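Local coordinates for catalase (Corynebacterium glutamicum, PDB 4B7H), which breaks hydrogen peroxide down to water and oxygen at a heme, here with nitric oxide bound as an inhibitor and NADPH in a second pocket, at residues A173-W177 and A479-S484; E488-Y492 and Y510-K514. All coordinates share one frame; numbering follows the deposited sequence.

How the interactions relate
Both contacts involve the C-terminal helical region, on the same side of the chain's centre and with centres about 10 Å apart. Interaction 1 joins the start of helix 173-182 to the loop between helices 466-479 and 487-498; it is partly buried, with Asp174, Trp177, Met480 and Ile483 shut away and Gly482 at the surface. Interaction 2, farther out, ties helix 487-498 to the last helix, 500-514, and runs from buried Glu488 and Tyr510 to exposed Leu511 and Lys514. The first relies on an indole, a carboxylate gripped by a serine's N-H and hydroxyl and a bridging water, the second on one carboxylate oxygen shared by a tyrosine and a lysine. They meet where Ile483 packs against Tyr510.

Interaction 1 of 2, residues A173-W177 and A479-S484; sequences ADMQW and AMQGIS
The indole of Trp177 has Met480 on one face, where the CG methylene sits 4.0 Å above the plane and toward the rim, while the carbonyl of Ala479 lies at its edge. Trp177 NE1 donates to Ala479 O over 3.1 Å. The acceptor is close to the ring plane, yet the N-H comes from well above the carbonyl plane and not on a lone pair, and the bond is also somewhat bent, 151° at the hydrogen. Still, a tryptophan suits this place, because its one polar atom takes up a backbone carbonyl while the rest of the ring packs on apolar groups. Ile483 CG2 reaches Trp177 CD1 obliquely at 3.5 Å and also touches Ala173, whose small methyl lets the loop come close to the helix.

The carboxylate of Asp174 takes the later part of the loop, at Ser484. With CG anti to the backbone N (chi1 -172°), OD1 accepts from both Ser484 N and Ser484 OG, each 2.8 Å away and both on the same face of the carboxylate. The Ser484 side chain also caps a backbone N just past the segment, which places this grip at the start of helix 487-498. There Thr487 OG1 hydrogen-bonds to both Asp174 OD1 and Ser484 OG, and Arg401 of a second subunit forms a salt bridge with OD2, which would favour the charged form. A water links Asp174 N to Gly482 O within the loop's type II turn, where glycine accepts the positive phi of 108°.

The first turn of helix 173-182 thus lies against the loop joining helices 466-479 and 487-498, with Val491 touching Trp177 and Tyr510 of helix 500-514 packing on Met480.

Interaction 2 of 2, residues E488-Y492 and Y510-K514; sequences EPRVY and YLQKK
Glu488 OE2 accepts two hydrogen bonds from the facing helix, one from Tyr510 OH at 2.6 Å and one from Lys514 NZ at 2.8 Å, the latter also a salt bridge. The motif is an antiparallel helical hairpin: helices 487-498 and 500-514 follow each other in the chain, and these segments run at 149° to one another. Their axes come no closer than 13.7 Å, too far for backbones to touch, so long side chains must bridge the gap.

The two donors use different sides of the oxygen. Lys514 comes in on the syn lone pair, the side of OE1, whereas Tyr510 arrives on the anti side, 16° out of the carboxylate plane. For Tyr510, OE2 lies in the ring plane at the edge, and ring and carboxylate planes stand 80° apart. A nearby ammonium and a phenol donor would both be expected to favour the ionised glutamate.

Reach comes from chain shape. Glu488 is extended beyond CG, and Lys514 is straight from its first torsion to the ammonium; starting from facing helices, the two chains meet from opposite directions. Lys514 and Tyr510 are one helical turn apart, and Lys514 N bonds to Tyr510 O, which sets both side chains on the same face of the helix.

Tyr492, one turn after Glu488, adds a second layer. Its ring lies beneath Glu488 O, which stands 3.3 Å above the plane toward the rim, and its side chain crosses that of Tyr510 at about a right angle. Farther out, Ile483 of the preceding loop packs on Tyr510, and at the exposed side Leu511 CD2 rests 3.7 Å from Tyr492 OH, the same oxygen that meets the edge of Tyr510 at CD2, 3.4 Å away.

Interaction 1 of 2, residues A173-W177 and A479-S484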
loop_
_atom_site.group_PDB
_atom_site.type_symbol
_atom_site.label_atom_id
_atom_site.label_comp_id
_atom_site.label_asym_id
_atom_site.label_seq_id
_atom_site.Cartn_x
_atom_site.Cartn_y
_atom_site.Cartn_z
ATOM N N ALA A 173 4.350 14.197 -30.165
ATOM C CA ALA A 173 3.355 14.679 -31.118
ATOM C C ALA A 173 2.854 13.585 -32.050
ATOM O O ALA A 173 1.653 13.518 -32.334
ATOM C CB ALA A 173 3.912 15.847 -31.929
ATOM N N ASP A 174 3.757 12.746 -32.545
ATOM C CA ASP A 174 3.332 11.705 -33.471
ATOM C C ASP A 174 2.314 10.787 -32.810
ATOM O O ASP A 174 1.287 10.447 -33.402
ATOM C CB ASP A 174 4.501 10.874 -33.986
ATOM C CG ASP A 174 4.076 9.937 -35.089
ATOM O OD1 ASP A 174 3.949 10.416 -36.230
ATOM O OD2 ASP A 174 3.816 8.744 -34.822
ATOM N N MET A 175 2.596 10.391 -31.572
ATOM C CA MET A 175 1.675 9.541 -30.836
ATOM C C MET A 175 0.309 10.211 -30.648
ATOM O O MET A 175 -0.733 9.569 -30.814
ATOM C CB MET A 175 2.290 9.148 -29.491
ATOM C CG MET A 175 1.287 8.548 -28.512
ATOM S SD MET A 175 2.019 7.684 -27.102
ATOM C CE MET A 175 2.824 9.030 -26.242
ATOM N N GLN A 176 0.302 11.496 -30.302
ATOM C CA GLN A 176 -0.969 12.186 -30.074
ATOM C C GLN A 176 -1.827 12.206 -31.328
ATOM O O GLN A 176 -3.029 11.918 -31.283
ATOM C CB GLN A 176 -0.735 13.612 -29.583
ATOM C CG GLN A 176 -0.027 13.643 -28.246
ATOM C CD GLN A 176 -0.121 14.980 -27.527
ATOM O OE1 GLN A 176 -0.881 15.877 -27.920
ATOM N NE2 GLN A 176 0.650 15.117 -26.454
ATOM N N TRP A 177 -1.209 12.535 -32.456
ATOM C CA TRP A 177 -1.941 12.642 -33.715
ATOM C C TRP A 177 -2.235 11.283 -34.344
ATOM O O TRP A 177 -3.256 11.123 -35.025
ATOM C CB TRP A 177 -1.199 13.552 -34.694
ATOM C CG TRP A 177 -1.263 14.982 -34.269
ATOM C CD1 TRP A 177 -0.276 15.712 -33.664
ATOM C CD2 TRP A 177 -2.397 15.845 -34.371
ATOM N NE1 TRP A 177 -0.730 16.985 -33.397
ATOM C CE2 TRP A 177 -2.029 17.088 -33.825
ATOM C CE3 TRP A 177 -3.690 15.691 -34.890
ATOM C CZ2 TRP A 177 -2.908 18.173 -33.775
ATOM C CZ3 TRP A 177 -4.562 16.759 -34.827
ATOM C CH2 TRP A 177 -4.165 17.987 -34.283
ATOM N N ALA A 479 0.956 22.395 -33.147
ATOM C CA ALA A 479 0.852 21.131 -32.423
ATOM C C ALA A 479 1.278 19.933 -33.279
ATOM O O ALA A 479 1.596 18.872 -32.750
ATOM C CB ALA A 479 -0.563 20.939 -31.908
ATOM N N MET A 480 1.275 20.098 -34.600
ATOM C CA MET A 480 1.706 19.037 -35.503
ATOM C C MET A 480 3.217 18.904 -35.617
ATOM O O MET A 480 3.713 17.895 -36.123
ATOM C CB MET A 480 1.135 19.269 -36.902
ATOM C CG MET A 480 -0.368 19.077 -37.001
ATOM S SD MET A 480 -1.021 19.722 -38.551
ATOM C CE MET A 480 -0.222 18.675 -39.777
ATOM N N GLN A 481 3.960 19.918 -35.187
ATOM C CA GLN A 481 5.410 19.871 -35.343
ATOM C C GLN A 481 5.987 18.657 -34.622
ATOM O O GLN A 481 5.756 18.446 -33.428
ATOM C CB GLN A 481 6.076 21.162 -34.867
ATOM C CG GLN A 481 5.574 22.426 -35.566
ATOM C CD GLN A 481 5.640 22.355 -37.087
ATOM O OE1 GLN A 481 4.729 22.816 -37.771
ATOM N NE2 GLN A 481 6.725 21.796 -37.622
ATOM N N GLY A 482 6.706 17.826 -35.368
ATOM C CA GLY A 482 7.283 16.621 -34.799
ATOM C C GLY A 482 6.616 15.323 -35.228
ATOM O O GLY A 482 7.154 14.242 -34.990
ATOM N N ILE A 483 5.454 15.405 -35.870
ATOM C CA ILE A 483 4.840 14.186 -36.386
ATOM C C ILE A 483 5.679 13.574 -37.504
ATOM O O ILE A 483 6.454 14.268 -38.177
ATOM C CB ILE A 483 3.387 14.398 -36.865
ATOM C CG1 ILE A 483 3.326 15.365 -38.058
ATOM C CG2 ILE A 483 2.501 14.835 -35.694
ATOM C CD1 ILE A 483 1.921 15.591 -38.605
ATOM N N SER A 484 5.540 12.267 -37.677
ATOM C CA SER A 484 6.277 11.546 -38.709
ATOM C C SER A 484 5.672 11.787 -40.080
ATOM O O SER A 484 4.542 12.277 -40.200
ATOM C CB SER A 484 6.256 10.048 -38.412
ATOM O OG SER A 484 4.970 9.501 -38.663
HETATM O O HOH W 1 6.600 13.303 -32.411
#

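Interaction 2 of 2, residues E488-Y492 and Y510-K514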
loop_
_atom_site.group_PDB
_atom_site.type_symbol
_atom_site.label_atom_id
_atom_site.label_comp_id
_atom_site.label_asym_id
_atom_site.label_seq_id
_atom_site.Cartn_x
_atom_site.Cartn_y
_atom_site.Cartn_z
ATOM N N GLU A 488 1.590 12.618 -41.293
ATOM C CA GLU A 488 1.182 13.842 -41.994
ATOM C C GLU A 488 -0.119 13.729 -42.813
ATOM O O GLU A 488 -1.066 14.484 -42.546
ATOM C CB GLU A 488 2.336 14.423 -42.831
ATOM C CG GLU A 488 3.439 15.030 -41.982
ATOM C CD GLU A 488 4.681 15.389 -42.778
ATOM O OE1 GLU A 488 4.817 14.944 -43.936
ATOM O OE2 GLU A 488 5.534 16.118 -42.238
ATOM N N PRO A 489 -0.194 12.780 -43.776
ATOM C CA PRO A 489 -1.432 12.693 -44.561
ATOM C C PRO A 489 -2.658 12.306 -43.734
ATOM O O PRO A 489 -3.757 12.747 -44.074
ATOM C CB PRO A 489 -1.120 11.605 -45.601
ATOM C CG PRO A 489 -0.011 10.810 -45.000
ATOM C CD PRO A 489 0.808 11.803 -44.244
ATOM N N ARG A 490 -2.487 11.529 -42.664
ATOM C CA ARG A 490 -3.620 11.244 -41.785
ATOM C C ARG A 490 -4.165 12.529 -41.171
ATOM O O ARG A 490 -5.380 12.732 -41.097
ATOM C CB ARG A 490 -3.243 10.258 -40.677
ATOM C CG ARG A 490 -2.902 8.861 -41.179
ATOM C CD ARG A 490 -2.999 7.842 -40.060
ATOM N NE ARG A 490 -4.369 7.753 -39.563
ATOM C CZ ARG A 490 -5.306 6.971 -40.091
ATOM N NH1 ARG A 490 -5.020 6.188 -41.122
ATOM N NH2 ARG A 490 -6.530 6.967 -39.587
ATOM N N VAL A 491 -3.264 13.405 -40.731
ATOM C CA VAL A 491 -3.686 14.661 -40.126
ATOM C C VAL A 491 -4.311 15.592 -41.173
ATOM O O VAL A 491 -5.313 16.255 -40.900
ATOM C CB VAL A 491 -2.530 15.343 -39.368
ATOM C CG1 VAL A 491 -2.982 16.674 -38.788
ATOM C CG2 VAL A 491 -2.013 14.428 -38.256
ATOM N N TYR A 492 -3.744 15.621 -42.379
ATOM C CA TYR A 492 -4.329 16.425 -43.447
ATOM C C TYR A 492 -5.781 16.005 -43.706
ATOM O O TYR A 492 -6.668 16.854 -43.837
ATOM C CB TYR A 492 -3.522 16.301 -44.747
ATOM C CG TYR A 492 -2.074 16.759 -44.684
ATOM C CD1 TYR A 492 -1.655 17.730 -43.778
ATOM C CD2 TYR A 492 -1.121 16.210 -45.541
ATOM C CE1 TYR A 492 -0.328 18.138 -43.733
ATOM C CE2 TYR A 492 0.196 16.615 -45.506
ATOM C CZ TYR A 492 0.591 17.576 -44.600
ATOM O OH TYR A 492 1.911 17.970 -44.568
ATOM N N TYR A 510 1.340 24.416 -41.704
ATOM C CA TYR A 510 2.240 23.351 -41.282
ATOM C C TYR A 510 3.490 23.292 -42.163
ATOM O O TYR A 510 4.616 23.212 -41.663
ATOM C CB TYR A 510 1.526 22.002 -41.303
ATOM C CG TYR A 510 2.446 20.841 -41.013
ATOM C CD1 TYR A 510 2.953 20.638 -39.730
ATOM C CD2 TYR A 510 2.812 19.948 -42.015
ATOM C CE1 TYR A 510 3.801 19.582 -39.449
ATOM C CE2 TYR A 510 3.652 18.875 -41.741
ATOM C CZ TYR A 510 4.151 18.705 -40.453
ATOM O OH TYR A 510 4.991 17.651 -40.159
ATOM N N LEU A 511 3.294 23.342 -43.477
ATOM C CA LEU A 511 4.424 23.266 -44.397
ATOM C C LEU A 511 5.315 24.510 -44.345
ATOM O O LEU A 511 6.525 24.417 -44.561
ATOM C CB LEU A 511 3.945 22.991 -45.819
ATOM C CG LEU A 511 3.346 21.595 -45.998
ATOM C CD1 LEU A 511 2.788 21.432 -47.397
ATOM C CD2 LEU A 511 4.375 20.517 -45.692
ATOM N N GLN A 512 4.722 25.664 -44.051
ATOM C CA GLN A 512 5.502 26.895 -43.886
ATOM C C GLN A 512 6.482 26.747 -42.726
ATOM O O GLN A 512 7.620 27.219 -42.787
ATOM C CB GLN A 512 4.580 28.080 -43.595
ATOM C CG GLN A 512 3.886 28.683 -44.798
ATOM C CD GLN A 512 2.970 29.838 -44.415
ATOM O OE1 GLN A 512 3.094 30.417 -43.332
ATOM N NE2 GLN A 512 2.041 30.173 -45.302
ATOM N N LYS A 513 6.027 26.091 -41.665
ATOM C CA LYS A 513 6.796 25.970 -40.428
ATOM C C LYS A 513 7.771 24.798 -40.436
ATOM O O LYS A 513 8.783 24.814 -39.730
ATOM C CB LYS A 513 5.848 25.831 -39.238
ATOM C CG LYS A 513 4.946 27.028 -39.036
ATOM C CD LYS A 513 3.795 26.694 -38.107
ATOM C CE LYS A 513 2.794 27.836 -38.064
ATOM N NZ LYS A 513 1.695 27.532 -37.116
ATOM N N LYS A 514 7.457 23.778 -41.227
ATOM C CA LYS A 514 8.294 22.588 -41.315
ATOM C C LYS A 514 9.511 22.883 -42.177
ATOM O O LYS A 514 10.637 22.515 -41.838
ATOM C CB LYS A 514 7.501 21.437 -41.939
ATOM C CG LYS A 514 8.229 20.102 -41.966
ATOM C CD LYS A 514 7.484 19.091 -42.829
ATOM C CE LYS A 514 8.274 17.806 -42.971
ATOM N NZ LYS A 514 7.632 16.856 -43.928
#